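Local coordinates for DSBA-like thioredoxin domain-containing protein (Nitrosomonas europaea, PDB 2IN3) that probably acts as a thiol-disulfide oxidoreductase of the DsbA family, FrnE-like subfamily, and is thought to be a protein disulfide isomerase, at residues P26-I31 with P178-E183. Residues are numbered along the deposited sequence; the frame is centred on the assembly and turned at random.
Sequences PVIENI and PALVVE
L180 reaches from its strand to helix 19-35 and divides its two methyls between I28 and I31, neighbours on one face of that helix. CD2 meets I28 CD1 at 3.8 Å, and CD1 lies 4.2 Å from I31 CD1, a looser approach. The two isoleucines present their CD1 methyls differently. In I28 the CG1 branch is anti to the backbone N (chi1 -167°), and the bend at chi2 (64°) brings CD1 alongside the end of L180, the two side chains running in opposite directions. I31 sets CG1 anti to its carbonyl carbon instead and extends at chi2 (167°), meeting L180 tip to tip. The leucine side chain spans much of the gap between the backbones; the nearest CA atoms, those of I28 and L180, remain 9.5 Å apart. Between the two segments the contact is purely apolar and small, burying 83 Å², yet all three residues are buried in the chain. Y12 of the adjacent strand 9-14 also touches L180, while I31 continues onto L10 of that strand and onto I198 and L205 of helix 198-211. On the sheet, the backbone of L180 is hydrogen-bonded to I191 and T192 of the antiparallel strand 187-192. The cis peptide bond before P178 lies just ahead of the strand, and C18 and C21, a CxxC motif at the start of helix 19-35 and probably the redox pair, lie near I28 without touching it. Helix packing onto a central strand, with a cis-proline leading into that strand, is characteristic of the thioredoxin fold of DsbA-like proteins.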
loop_
_atom_site.group_PDB
_atom_site.type_symbol
_atom_site.label_atom_id
_atom_site.label_comp_id
_atom_site.label_asym_id
_atom_site.label_seq_id
_atom_site.Cartn_x
_atom_site.Cartn_y
_atom_site.Cartn_z
ATOM N N PRO A 26 2.831 -1.922 -10.586
ATOM C CA PRO A 26 3.234 -1.306 -11.859
ATOM C C PRO A 26 2.246 -0.265 -12.403
ATOM O O PRO A 26 2.653 0.657 -13.115
ATOM C CB PRO A 26 3.311 -2.503 -12.815
ATOM C CG PRO A 26 3.612 -3.669 -11.925
ATOM C CD PRO A 26 2.730 -3.395 -10.725
ATOM N N VAL A 27 0.954 -0.425 -12.096
ATOM C CA VAL A 27 -0.083 0.462 -12.632
ATOM C C VAL A 27 -0.008 1.806 -11.901
ATOM O O VAL A 27 0.019 2.882 -12.513
ATOM C CB VAL A 27 -1.487 -0.158 -12.431
ATOM C CG1 VAL A 27 -2.596 0.814 -12.926
ATOM C CG2 VAL A 27 -1.565 -1.519 -13.131
ATOM N N ILE A 28 0.044 1.765 -10.583
ATOM C CA ILE A 28 0.163 3.027 -9.838
ATOM C C ILE A 28 1.511 3.735 -10.089
ATOM O O ILE A 28 1.568 4.976 -10.127
ATOM C CB ILE A 28 -0.211 2.858 -8.305
ATOM C CG1 ILE A 28 -0.394 4.249 -7.633
ATOM C CG2 ILE A 28 0.874 2.054 -7.584
ATOM C CD1 ILE A 28 -1.591 5.069 -8.226
ATOM N N GLU A 29 2.586 2.973 -10.344
ATOM C CA GLU A 29 3.876 3.577 -10.761
ATOM C C GLU A 29 3.688 4.399 -12.075
ATOM O O GLU A 29 4.150 5.550 -12.186
ATOM C CB GLU A 29 4.974 2.514 -10.964
ATOM C CG GLU A 29 6.348 3.069 -11.496
ATOM C CD GLU A 29 7.299 1.983 -12.113
ATOM O OE1 GLU A 29 6.997 0.765 -12.022
ATOM O OE2 GLU A 29 8.358 2.361 -12.707
ATOM N N ASN A 30 3.045 3.788 -13.060
ATOM C CA ASN A 30 2.796 4.473 -14.327
ATOM C C ASN A 30 1.927 5.710 -14.156
ATOM O O ASN A 30 2.218 6.767 -14.727
ATOM C CB ASN A 30 2.195 3.541 -15.378
ATOM C CG ASN A 30 2.241 4.165 -16.787
ATOM O OD1 ASN A 30 1.382 4.967 -17.170
ATOM N ND2 ASN A 30 3.281 3.825 -17.548
ATOM N N ILE A 31 0.869 5.580 -13.343
ATOM C CA ILE A 31 -0.018 6.710 -13.052
ATOM C C ILE A 31 0.780 7.872 -12.426
ATOM O O ILE A 31 0.703 9.022 -12.889
ATOM C CB ILE A 31 -1.174 6.272 -12.120
ATOM C CG1 ILE A 31 -2.118 5.322 -12.846
ATOM C CG2 ILE A 31 -1.976 7.517 -11.627
ATOM C CD1 ILE A 31 -3.114 4.591 -11.870
ATOM N N PRO A 178 -6.761 -2.640 -4.067
ATOM C CA PRO A 178 -6.388 -1.227 -3.890
ATOM C C PRO A 178 -7.552 -0.302 -4.289
ATOM O O PRO A 178 -8.401 -0.716 -5.069
ATOM C CB PRO A 178 -5.255 -1.043 -4.916
ATOM C CG PRO A 178 -5.505 -2.099 -5.963
ATOM C CD PRO A 178 -6.019 -3.274 -5.175
ATOM N N ALA A 179 -7.610 0.908 -3.743
ATOM C CA ALA A 179 -8.653 1.844 -4.146
ATOM C C ALA A 179 -7.983 3.150 -4.476
ATOM O O ALA A 179 -6.883 3.434 -3.992
ATOM C CB ALA A 179 -9.687 2.033 -3.046
ATOM N N LEU A 180 -8.637 3.934 -5.323
ATOM C CA LEU A 180 -8.122 5.246 -5.686
ATOM C C LEU A 180 -9.248 6.236 -5.497
ATOM O O LEU A 180 -10.381 6.005 -5.970
ATOM C CB LEU A 180 -7.661 5.251 -7.154
ATOM C CG LEU A 180 -6.292 4.583 -7.420
ATOM C CD1 LEU A 180 -6.042 4.544 -8.914
ATOM C CD2 LEU A 180 -5.143 5.299 -6.760
ATOM N N VAL A 181 -8.932 7.326 -4.817
ATOM C CA VAL A 181 -9.887 8.400 -4.534
ATOM C C VAL A 181 -9.228 9.734 -4.840
ATOM O O VAL A 181 -8.113 10.006 -4.364
ATOM C CB VAL A 181 -10.342 8.394 -3.032
ATOM C CG1 VAL A 181 -11.159 9.666 -2.704
ATOM C CG2 VAL A 181 -11.164 7.163 -2.731
ATOM N N VAL A 182 -9.923 10.568 -5.613
ATOM C CA VAL A 182 -9.511 11.959 -5.778
ATOM C C VAL A 182 -10.192 12.858 -4.738
ATOM O O VAL A 182 -11.406 12.817 -4.539
ATOM C CB VAL A 182 -9.777 12.507 -7.211
ATOM C CG1 VAL A 182 -9.313 13.965 -7.308
ATOM C CG2 VAL A 182 -9.046 11.664 -8.265
ATOM N N GLU A 183 -9.384 13.649 -4.055
ATOM C CA GLU A 183 -9.889 14.608 -3.099
ATOM C C GLU A 183 -9.513 15.973 -3.629
ATOM O O GLU A 183 -8.329 16.285 -3.828
ATOM C CB GLU A 183 -9.276 14.360 -1.719
ATOM C CG GLU A 183 -9.793 15.285 -0.650
ATOM C CD GLU A 183 -9.515 14.774 0.748
ATOM O OE1 GLU A 183 -8.352 14.396 1.043
ATOM O OE2 GLU A 183 -10.477 14.768 1.555
#